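Local coordinates for probable zinc protease (Pseudomonas aeruginosa, PDB 4NNZ), which is probably a subunit of a heterodimeric, zinc-dependent bacterial protease of the M16 family, at residues Asn246-Asn252 with Arg414-Val420; Ala152-Tyr158 with Asn305-Leu310; Arg353-Ile357 with Leu391-Val397; Leu339-Pro344 with Ile402-Arg407. All blocks are in the same frame, centred on the assembly; numbering follows the deposited sequence.

Overall arrangement
Contacts 1 and 2 are buried; contacts 3 and 4 lie farther out and are partly open to solvent. Contact 1 pairs two strands of the five-stranded sheet through a full ladder of backbone bonds. Contact 2 touches it where N252 ND2 meets A152 O, and brings a loop from the other half of the chain to the start of a third strand of that sheet, using tyrosine rings. Contact 3 joins two helices; contact 4 joins a helix end and its proline turn to a helix. Both are chiefly apolar, each with side-chain nitrogen near backbone carbonyls; they share the neighbourhood of V397 and I402, whose branches touch. Contact 3 lies about 27 Å from contact 1, centre to centre.

Contact 1: residues Asn246-Asn252 with Arg414-Val420; sequences NLIMGFN and RLTLAQV
G250 O takes the backbone N-H of T416 at 3.0 Å and also has a water beside it, 2.9 Å away; the same water meets N252 OD1 and T416 OG1, so it ties both strands together on the side of the sheet that carries T416. T416 O in turn accepts from G250 N at 2.8 Å. The antiparallel ladder then runs on through paired bonds of N246 with V420 and I248 with A418, and ends with N252 N on R414 O. The straightest rung is V420 N to N246 O, 177° at the hydrogen. Between these rungs the non-hydrogen-bonded pairs L247-Q419, M249-L417 and F251-L415 put their side chains on the other face. There L415 CD1 sits over one face of the F251 ring, a CH-pi contact 4.1 Å from the centroid, because L415 CG swings to the side opposite its own N (chi1 168°). M249 and L417 run alongside, M249 CG 3.8 Å from L417 CD1. R414 extends past the end of the ladder, its NE sharing a second water with N252 O, while NH1 bonds T411; N252 OD1 also meets R234. Strand 246-253 has strand 309-317 on its other side, and strand 233-240 lies beyond 415-422. Helix 140-152 covers the I248 and T416 face, and helix 325-341 the L247 and L417 face.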
# COMPACT_ATOMS: atom_id res chain seq x y z
N ASN A 246 -11.28 22.61 -6.19
CA ASN A 246 -12.12 21.55 -6.69
C ASN A 246 -12.26 20.35 -5.79
O ASN A 246 -11.48 20.15 -4.91
CB ASN A 246 -11.69 21.14 -8.09
CG ASN A 246 -10.36 20.46 -8.12
OD1 ASN A 246 -9.35 21.05 -7.85
ND2 ASN A 246 -10.37 19.18 -8.44
N LEU A 247 -13.29 19.58 -6.03
CA LEU A 247 -13.70 18.53 -5.15
C LEU A 247 -13.63 17.22 -5.83
O LEU A 247 -14.05 17.09 -6.93
CB LEU A 247 -15.12 18.78 -4.69
CG LEU A 247 -15.58 17.96 -3.51
CD1 LEU A 247 -14.82 18.33 -2.27
CD2 LEU A 247 -17.04 18.18 -3.28
N ILE A 248 -13.09 16.23 -5.15
CA ILE A 248 -13.08 14.89 -5.65
C ILE A 248 -13.75 14.01 -4.64
O ILE A 248 -13.38 14.01 -3.53
CB ILE A 248 -11.65 14.42 -5.85
CG1 ILE A 248 -10.81 15.51 -6.48
CG2 ILE A 248 -11.60 13.14 -6.65
CD1 ILE A 248 -9.50 15.04 -7.03
N MET A 249 -14.74 13.25 -5.04
CA MET A 249 -15.34 12.25 -4.18
C MET A 249 -15.28 10.88 -4.80
O MET A 249 -15.65 10.69 -5.92
CB MET A 249 -16.78 12.60 -3.91
CG MET A 249 -16.95 13.83 -3.08
SD MET A 249 -18.63 14.39 -3.01
CE MET A 249 -19.39 13.17 -1.97
N GLY A 250 -14.81 9.90 -4.06
CA GLY A 250 -14.75 8.55 -4.55
C GLY A 250 -15.42 7.55 -3.65
O GLY A 250 -15.28 7.63 -2.50
N PHE A 251 -16.16 6.62 -4.21
CA PHE A 251 -16.78 5.58 -3.42
C PHE A 251 -16.25 4.19 -3.73
O PHE A 251 -16.22 3.81 -4.84
CB PHE A 251 -18.27 5.61 -3.63
CG PHE A 251 -18.93 6.76 -2.98
CD1 PHE A 251 -19.23 6.73 -1.67
CD2 PHE A 251 -19.24 7.88 -3.69
CE1 PHE A 251 -19.85 7.78 -1.07
CE2 PHE A 251 -19.84 8.94 -3.10
CZ PHE A 251 -20.14 8.88 -1.78
N ASN A 252 -15.81 3.46 -2.72
CA ASN A 252 -15.29 2.13 -2.94
C ASN A 252 -16.38 1.19 -3.33
O ASN A 252 -17.38 1.08 -2.67
CB ASN A 252 -14.61 1.58 -1.70
CG ASN A 252 -13.35 2.29 -1.36
OD1 ASN A 252 -13.36 3.21 -0.60
ND2 ASN A 252 -12.26 1.85 -1.89
N ARG A 414 -17.87 4.58 2.70
CA ARG A 414 -17.18 4.15 1.53
C ARG A 414 -16.50 5.29 0.82
O ARG A 414 -15.99 5.12 -0.22
CB ARG A 414 -18.14 3.47 0.59
CG ARG A 414 -18.69 2.19 1.13
CD ARG A 414 -19.94 1.78 0.43
NE ARG A 414 -20.22 0.39 0.64
CZ ARG A 414 -20.91 -0.10 1.64
NH1 ARG A 414 -21.43 0.70 2.52
NH2 ARG A 414 -21.11 -1.38 1.75
N LEU A 415 -16.52 6.45 1.42
CA LEU A 415 -16.12 7.66 0.79
C LEU A 415 -14.71 8.13 1.10
O LEU A 415 -14.32 8.15 2.22
CB LEU A 415 -17.08 8.75 1.19
CG LEU A 415 -16.70 10.17 0.86
CD1 LEU A 415 -16.88 10.40 -0.61
CD2 LEU A 415 -17.54 11.12 1.64
N THR A 416 -13.98 8.48 0.06
CA THR A 416 -12.79 9.29 0.14
C THR A 416 -13.10 10.58 -0.57
O THR A 416 -13.45 10.60 -1.69
CB THR A 416 -11.62 8.65 -0.60
OG1 THR A 416 -11.54 7.28 -0.30
CG2 THR A 416 -10.37 9.26 -0.20
N LEU A 417 -12.97 11.67 0.14
CA LEU A 417 -13.22 12.97 -0.40
C LEU A 417 -12.00 13.84 -0.27
O LEU A 417 -11.41 13.89 0.76
CB LEU A 417 -14.38 13.61 0.34
CG LEU A 417 -14.65 15.07 0.05
CD1 LEU A 417 -16.09 15.39 0.26
CD2 LEU A 417 -13.79 15.95 0.90
N ALA A 418 -11.61 14.52 -1.33
CA ALA A 418 -10.47 15.40 -1.27
C ALA A 418 -10.72 16.80 -1.75
O ALA A 418 -11.28 16.97 -2.78
CB ALA A 418 -9.33 14.80 -2.03
N GLN A 419 -10.26 17.80 -1.02
CA GLN A 419 -10.35 19.17 -1.45
C GLN A 419 -9.02 19.58 -2.01
O GLN A 419 -8.03 19.45 -1.36
CB GLN A 419 -10.73 20.08 -0.29
CG GLN A 419 -11.93 19.59 0.48
CD GLN A 419 -12.60 20.61 1.37
OE1 GLN A 419 -11.98 21.46 1.95
NE2 GLN A 419 -13.88 20.49 1.49
N VAL A 420 -9.02 20.04 -3.23
CA VAL A 420 -7.79 20.49 -3.81
C VAL A 420 -7.82 21.98 -3.86
O VAL A 420 -8.62 22.54 -4.52
CB VAL A 420 -7.62 19.96 -5.21
CG1 VAL A 420 -6.25 20.24 -5.71
CG2 VAL A 420 -7.91 18.48 -5.25
O HOH W 1 -13.28 5.92 -1.40
O HOH W 2 -18.22 -0.84 -1.05

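Contact 2: residues Ala152-Tyr158 with Asn305-Leu310; sequences AYPASGY and NRGDSL
The Y158 ring turns its edge to the 305-310 backbone: D308 O and G307 N both lie near the ring plane, and CE2 comes within 3.0 Å of D308 O. The Y153 ring is met over the centre of one face by Y158 CB, 3.4 Å above the plane, while S309 C and L310 CG approach it obliquely from the other segment. These two tyrosines belong to the loop after helix 140-152 and reach the start of strand 309-317, so the contact bridges the two alpha/beta halves that make up an M16 chain. Y153 CG points opposite its carbonyl carbon (chi1 -78°), which carries the phenol up to L310. The leucine crosses the ring at a slant, with its CG 3.8 Å from Y153 CZ, and its CD1 reaches A152 CB at 4.1 Å. Y153 OH stands 3.3 Å from S309 C, against backbone.
Y158 carries the polar end of the contact. Its hydroxyl is bonded to D87 OD2, which also takes the N-H of R306, so one carboxylate oxygen serves both segments. N305 packs beside the same hydroxyl, its amide plane 43° from the ring. D308 turns its carboxylate elsewhere, to S258 and to the backbone N of E227, and E227 in turn receives the N-H groups of A155 and S156. On the outer side, P154 and A155 touch A150 and W165 of the second subunit. A further, weak bond joins G307 N to Y158 OH, 3.3 Å long with 160° at the hydrogen.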
# COMPACT_ATOMS: atom_id res chain seq x y z
N ALA A 152 -7.85 6.39 -1.04
CA ALA A 152 -8.98 5.60 -1.45
C ALA A 152 -8.81 4.09 -1.49
O ALA A 152 -9.77 3.38 -1.43
CB ALA A 152 -9.53 6.12 -2.75
N TYR A 153 -7.60 3.61 -1.57
CA TYR A 153 -7.39 2.19 -1.69
C TYR A 153 -6.44 1.67 -0.63
O TYR A 153 -5.35 1.26 -0.91
CB TYR A 153 -6.86 1.85 -3.07
CG TYR A 153 -7.84 1.82 -4.20
CD1 TYR A 153 -8.86 0.93 -4.25
CD2 TYR A 153 -7.69 2.67 -5.24
CE1 TYR A 153 -9.73 0.90 -5.31
CE2 TYR A 153 -8.53 2.65 -6.30
CZ TYR A 153 -9.55 1.77 -6.32
OH TYR A 153 -10.36 1.79 -7.39
N PRO A 154 -6.88 1.63 0.61
CA PRO A 154 -5.99 1.27 1.70
C PRO A 154 -5.38 -0.11 1.59
O PRO A 154 -4.23 -0.24 1.91
CB PRO A 154 -6.91 1.26 2.90
CG PRO A 154 -7.96 2.18 2.56
CD PRO A 154 -8.18 2.06 1.13
N ALA A 155 -6.13 -1.11 1.20
CA ALA A 155 -5.62 -2.44 1.20
C ALA A 155 -5.17 -3.01 -0.12
O ALA A 155 -4.39 -3.92 -0.14
CB ALA A 155 -6.62 -3.37 1.83
N SER A 156 -5.70 -2.52 -1.21
CA SER A 156 -5.36 -3.07 -2.51
C SER A 156 -4.18 -2.47 -3.23
O SER A 156 -3.70 -1.45 -2.89
CB SER A 156 -6.57 -3.11 -3.43
OG SER A 156 -6.88 -1.86 -3.96
N GLY A 157 -3.76 -3.13 -4.27
CA GLY A 157 -2.64 -2.70 -5.05
C GLY A 157 -2.95 -1.45 -5.81
O GLY A 157 -2.09 -0.81 -6.34
N TYR A 158 -4.20 -1.10 -5.84
CA TYR A 158 -4.62 0.04 -6.59
C TYR A 158 -4.11 1.31 -6.08
O TYR A 158 -4.14 2.26 -6.78
CB TYR A 158 -6.11 0.07 -6.76
CG TYR A 158 -6.60 -0.92 -7.75
CD1 TYR A 158 -5.81 -1.32 -8.79
CD2 TYR A 158 -7.84 -1.47 -7.64
CE1 TYR A 158 -6.26 -2.23 -9.68
CE2 TYR A 158 -8.28 -2.38 -8.53
CZ TYR A 158 -7.48 -2.75 -9.54
OH TYR A 158 -7.88 -3.64 -10.44
N ASN A 305 -12.36 -3.67 -14.01
CA ASN A 305 -11.16 -3.99 -13.26
C ASN A 305 -10.95 -5.45 -12.92
O ASN A 305 -11.85 -6.22 -12.80
CB ASN A 305 -11.08 -3.16 -11.99
CG ASN A 305 -10.66 -1.75 -12.23
OD1 ASN A 305 -9.78 -1.48 -13.03
ND2 ASN A 305 -11.27 -0.84 -11.54
N ARG A 306 -9.71 -5.78 -12.70
CA ARG A 306 -9.29 -7.06 -12.24
C ARG A 306 -9.89 -7.31 -10.90
O ARG A 306 -10.31 -8.38 -10.60
CB ARG A 306 -7.82 -6.95 -12.04
CG ARG A 306 -6.99 -8.15 -12.28
CD ARG A 306 -5.57 -7.73 -12.02
NE ARG A 306 -4.86 -8.74 -11.29
CZ ARG A 306 -4.03 -8.52 -10.30
NH1 ARG A 306 -3.76 -7.33 -9.87
NH2 ARG A 306 -3.46 -9.55 -9.75
N GLY A 307 -9.87 -6.30 -10.08
CA GLY A 307 -10.44 -6.33 -8.77
C GLY A 307 -11.49 -5.27 -8.62
O GLY A 307 -12.20 -4.98 -9.51
N ASP A 308 -11.50 -4.65 -7.46
CA ASP A 308 -12.44 -3.62 -7.09
C ASP A 308 -12.19 -2.28 -7.73
O ASP A 308 -11.23 -2.10 -8.39
CB ASP A 308 -12.43 -3.46 -5.59
CG ASP A 308 -13.12 -4.56 -4.90
OD1 ASP A 308 -13.98 -5.19 -5.51
OD2 ASP A 308 -12.81 -4.80 -3.75
N SER A 309 -13.08 -1.35 -7.49
CA SER A 309 -13.11 -0.13 -8.22
C SER A 309 -13.62 1.04 -7.42
O SER A 309 -13.92 0.93 -6.28
CB SER A 309 -13.91 -0.29 -9.49
OG SER A 309 -13.76 0.83 -10.30
N LEU A 310 -13.66 2.18 -8.07
CA LEU A 310 -14.00 3.43 -7.47
C LEU A 310 -15.02 4.15 -8.31
O LEU A 310 -14.89 4.21 -9.49
CB LEU A 310 -12.75 4.27 -7.45
CG LEU A 310 -11.99 4.63 -6.20
CD1 LEU A 310 -11.25 5.91 -6.45
CD2 LEU A 310 -12.89 4.81 -5.00

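Contact 3: residues Arg353-Ile357 with Leu391-Val397; sequences RAQMI and LEALKAV
Apolar contacts come first: I357 and L391 slide past each other in opposite directions, CG2 of the isoleucine reaching 3.5 Å from CD1 of the leucine, with I357 CG1 close behind at 3.8 Å from that same methyl. The isoleucine branch gets there because CG2 lies across from the backbone N, leaving CG1 beside it (chi1 -59°). The neighbouring M356 meets L394, about a turn on from L391, at about a right angle: the thioether chain bends at chi3 and lays its CE 3.6 Å from L394 CD1. I357 CG1 lies more loosely against that methyl.
The polar part belongs to R353. Its chain leaves opposite its own N (chi1 -164°), bends at chi3 and brings CD to 3.5 Å from L394 O, which lies over one face of the guanidinium. The carbonyl of K395 is at the edge, near the plane of the group; NH1 is placed doubtfully close to K395, so the bond to K395 O is uncertain in detail. R353 NH2 lies 3.5 Å from V397 O.
The two helical segments run antiparallel, 168° apart, their axes 10.8 Å from one another at closest approach. Helix 346-364 thus pairs with helix 386-396, while helix 262-276 packs on both through M356 on R269 and L394 on L270, with V397 just past the helix on N266.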
# COMPACT_ATOMS: atom_id res chain seq x y z
N ARG A 353 -29.57 5.05 -21.06
CA ARG A 353 -29.02 3.79 -21.49
C ARG A 353 -28.73 3.75 -22.95
O ARG A 353 -27.77 3.15 -23.39
CB ARG A 353 -29.94 2.65 -21.14
CG ARG A 353 -29.29 1.30 -21.20
CD ARG A 353 -30.32 0.20 -21.20
NE ARG A 353 -31.40 0.51 -20.29
CZ ARG A 353 -32.25 -0.37 -19.83
NH1 ARG A 353 -32.15 -1.62 -20.20
NH2 ARG A 353 -33.21 -0.01 -19.02
N ALA A 354 -29.62 4.32 -23.73
CA ALA A 354 -29.52 4.21 -25.16
C ALA A 354 -28.30 4.88 -25.68
O ALA A 354 -27.62 4.39 -26.53
CB ALA A 354 -30.74 4.80 -25.80
N GLN A 355 -28.05 6.05 -25.16
CA GLN A 355 -26.90 6.81 -25.56
C GLN A 355 -25.59 6.18 -25.17
O GLN A 355 -24.60 6.34 -25.85
CB GLN A 355 -27.02 8.28 -25.19
CG GLN A 355 -27.30 9.11 -26.43
CD GLN A 355 -27.66 10.54 -26.17
OE1 GLN A 355 -27.12 11.18 -25.30
NE2 GLN A 355 -28.58 11.06 -26.95
N MET A 356 -25.59 5.46 -24.07
CA MET A 356 -24.44 4.71 -23.66
C MET A 356 -24.14 3.61 -24.64
O MET A 356 -23.00 3.34 -24.96
CB MET A 356 -24.73 4.08 -22.33
CG MET A 356 -23.67 4.28 -21.30
SD MET A 356 -24.09 3.50 -19.75
CE MET A 356 -22.92 2.17 -19.71
N ILE A 357 -25.17 2.92 -25.05
CA ILE A 357 -25.01 1.87 -26.00
C ILE A 357 -24.53 2.42 -27.32
O ILE A 357 -23.66 1.87 -27.94
CB ILE A 357 -26.33 1.17 -26.17
CG1 ILE A 357 -26.76 0.63 -24.82
CG2 ILE A 357 -26.22 0.08 -27.20
CD1 ILE A 357 -27.88 -0.37 -24.89
N LEU A 391 -24.45 -5.57 -23.90
CA LEU A 391 -25.61 -4.74 -24.27
C LEU A 391 -26.94 -5.35 -23.81
O LEU A 391 -27.97 -4.67 -23.75
CB LEU A 391 -25.61 -4.46 -25.78
CG LEU A 391 -24.53 -3.52 -26.34
CD1 LEU A 391 -24.36 -2.30 -25.45
CD2 LEU A 391 -23.20 -4.23 -26.52
N GLU A 392 -26.92 -6.64 -23.49
CA GLU A 392 -28.04 -7.29 -22.90
C GLU A 392 -28.02 -7.01 -21.44
O GLU A 392 -29.03 -6.82 -20.82
CB GLU A 392 -27.98 -8.77 -23.18
CG GLU A 392 -29.08 -9.54 -22.52
CD GLU A 392 -30.41 -8.84 -22.61
OE1 GLU A 392 -30.81 -8.48 -23.72
OE2 GLU A 392 -31.06 -8.67 -21.57
N ALA A 393 -26.83 -7.01 -20.89
CA ALA A 393 -26.64 -6.78 -19.48
C ALA A 393 -27.07 -5.41 -19.06
O ALA A 393 -27.58 -5.23 -18.00
CB ALA A 393 -25.19 -7.00 -19.13
N LEU A 394 -26.80 -4.43 -19.88
CA LEU A 394 -27.17 -3.08 -19.57
C LEU A 394 -28.67 -2.97 -19.56
O LEU A 394 -29.26 -2.21 -18.83
CB LEU A 394 -26.55 -2.11 -20.56
CG LEU A 394 -25.13 -1.73 -20.27
CD1 LEU A 394 -24.70 -0.57 -21.13
CD2 LEU A 394 -24.94 -1.37 -18.82
N LYS A 395 -29.27 -3.74 -20.44
CA LYS A 395 -30.70 -3.77 -20.61
C LYS A 395 -31.40 -4.27 -19.39
O LYS A 395 -32.46 -3.82 -19.07
CB LYS A 395 -31.04 -4.66 -21.77
CG LYS A 395 -32.00 -4.05 -22.74
CD LYS A 395 -32.20 -4.95 -23.94
CE LYS A 395 -33.43 -5.81 -23.83
NZ LYS A 395 -34.48 -5.47 -24.82
N ALA A 396 -30.80 -5.22 -18.70
CA ALA A 396 -31.39 -5.82 -17.52
C ALA A 396 -31.57 -4.88 -16.34
O ALA A 396 -32.38 -5.14 -15.49
CB ALA A 396 -30.66 -7.07 -17.11
N VAL A 397 -30.82 -3.81 -16.30
CA VAL A 397 -30.90 -2.92 -15.18
C VAL A 397 -32.25 -2.30 -15.10
O VAL A 397 -32.76 -1.80 -16.06
CB VAL A 397 -29.84 -1.84 -15.29
CG1 VAL A 397 -29.93 -0.89 -14.12
CG2 VAL A 397 -28.48 -2.47 -15.33

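Contact 4: residues Leu339-Pro344 with Ile402-Arg407; sequences LKQNPP and IQKAAR
Helix 325-341 gives way to a proline-rich turn, and this turn together with the last helical residues packs on helix 399-409 in the alpha/beta domain of the five-stranded sheet. At the centre Q403 turns its extended chain toward the turn: NE2 donates to K340 O at 3.0 Å, with 147° at the hydrogen. The donor comes from above the carbonyl plane, 42° out of it. The amide is also pressed against P343, whose CG is 3.2 Å from Q403 CD, the ring crossing the side chain at a slant; the fit is tight here. Farther along the turn, P344 CG rests on I402 CG2 at 3.9 Å, the isoleucine methyl branch being turned away from its own N.
On the other flank, the K340 chain runs across the helix surface, its CG carbon 3.8 Å from R407 CA and its CE carbon 3.2 Å from A406 O. Its amine ends in a weak hydrogen bond to F410 O. R407 lies alongside, CG against K340 CB, its guanidinium edge facing the K340 carbonyl. Beside the lysine, L339 CB meets A406 CB at 4.0 Å, a small apolar step.
L339 and I402 also lean on I271 of helix 262-276, and P344 and I402 on I349 of helix 346-364. Such a helical layer packed beside a sheet is the alpha/beta pattern of M16 domains.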
# COMPACT_ATOMS: atom_id res chain seq x y z
N LEU A 339 -31.35 9.73 -5.55
CA LEU A 339 -31.37 8.42 -6.13
C LEU A 339 -31.78 7.39 -5.14
O LEU A 339 -32.40 6.43 -5.50
CB LEU A 339 -30.02 8.07 -6.69
CG LEU A 339 -29.60 8.93 -7.85
CD1 LEU A 339 -28.11 8.76 -8.09
CD2 LEU A 339 -30.39 8.59 -9.07
N LYS A 340 -31.33 7.51 -3.91
CA LYS A 340 -31.70 6.57 -2.88
C LYS A 340 -33.16 6.65 -2.57
O LYS A 340 -33.78 5.64 -2.38
CB LYS A 340 -30.93 6.84 -1.62
CG LYS A 340 -29.46 6.54 -1.72
CD LYS A 340 -28.71 7.27 -0.64
CE LYS A 340 -27.41 6.59 -0.35
NZ LYS A 340 -27.22 6.44 1.10
N GLN A 341 -33.66 7.86 -2.42
CA GLN A 341 -35.07 8.10 -2.19
C GLN A 341 -35.99 7.80 -3.33
O GLN A 341 -37.06 7.29 -3.13
CB GLN A 341 -35.30 9.54 -1.77
CG GLN A 341 -35.29 9.78 -0.28
CD GLN A 341 -35.03 11.23 0.05
OE1 GLN A 341 -34.37 11.92 -0.70
NE2 GLN A 341 -35.55 11.69 1.17
N ASN A 342 -35.62 8.21 -4.53
CA ASN A 342 -36.52 8.06 -5.66
C ASN A 342 -35.94 7.33 -6.83
O ASN A 342 -35.08 7.85 -7.54
CB ASN A 342 -36.94 9.43 -6.14
CG ASN A 342 -37.25 10.35 -5.00
OD1 ASN A 342 -37.70 9.89 -3.98
ND2 ASN A 342 -36.97 11.62 -5.16
N PRO A 343 -36.46 6.16 -7.11
CA PRO A 343 -35.99 5.41 -8.25
C PRO A 343 -36.26 6.24 -9.48
O PRO A 343 -37.31 6.81 -9.58
CB PRO A 343 -36.92 4.22 -8.25
CG PRO A 343 -37.12 3.96 -6.81
CD PRO A 343 -37.16 5.29 -6.15
N PRO A 344 -35.30 6.34 -10.38
CA PRO A 344 -35.46 7.09 -11.61
C PRO A 344 -36.40 6.40 -12.58
O PRO A 344 -36.45 5.20 -12.60
CB PRO A 344 -34.07 7.08 -12.18
CG PRO A 344 -33.50 5.81 -11.72
CD PRO A 344 -34.05 5.58 -10.36
N ILE A 402 -31.04 0.27 -9.68
CA ILE A 402 -30.33 1.49 -9.54
C ILE A 402 -30.50 2.02 -8.15
O ILE A 402 -29.55 2.39 -7.53
CB ILE A 402 -30.84 2.50 -10.58
CG1 ILE A 402 -30.30 2.13 -11.93
CG2 ILE A 402 -30.44 3.93 -10.27
CD1 ILE A 402 -30.68 3.10 -13.00
N GLN A 403 -31.73 2.07 -7.67
CA GLN A 403 -31.96 2.63 -6.36
C GLN A 403 -31.24 1.79 -5.34
O GLN A 403 -30.64 2.29 -4.44
CB GLN A 403 -33.46 2.76 -6.06
CG GLN A 403 -33.90 2.50 -4.63
CD GLN A 403 -35.35 2.75 -4.38
OE1 GLN A 403 -36.19 1.89 -4.59
NE2 GLN A 403 -35.66 3.93 -3.91
N LYS A 404 -31.30 0.49 -5.50
CA LYS A 404 -30.63 -0.39 -4.58
C LYS A 404 -29.14 -0.21 -4.55
O LYS A 404 -28.57 -0.22 -3.50
CB LYS A 404 -30.95 -1.81 -4.96
CG LYS A 404 -30.76 -2.82 -3.86
CD LYS A 404 -30.69 -4.22 -4.44
CE LYS A 404 -29.28 -4.75 -4.41
NZ LYS A 404 -28.37 -3.99 -5.30
N ALA A 405 -28.50 -0.06 -5.68
CA ALA A 405 -27.07 0.15 -5.70
C ALA A 405 -26.68 1.45 -5.03
O ALA A 405 -25.69 1.50 -4.35
CB ALA A 405 -26.52 0.10 -7.11
N ALA A 406 -27.46 2.49 -5.25
CA ALA A 406 -27.20 3.78 -4.65
C ALA A 406 -27.30 3.77 -3.16
O ALA A 406 -26.57 4.44 -2.50
CB ALA A 406 -28.13 4.82 -5.21
N ARG A 407 -28.26 3.04 -2.64
CA ARG A 407 -28.40 2.93 -1.22
C ARG A 407 -27.25 2.21 -0.61
O ARG A 407 -26.86 2.50 0.49
CB ARG A 407 -29.65 2.18 -0.87
CG ARG A 407 -30.92 2.96 -1.02
CD ARG A 407 -32.07 1.99 -1.06
NE ARG A 407 -32.29 1.46 0.27
CZ ARG A 407 -32.71 2.21 1.27
NH1 ARG A 407 -32.95 3.50 1.06
NH2 ARG A 407 -32.88 1.68 2.48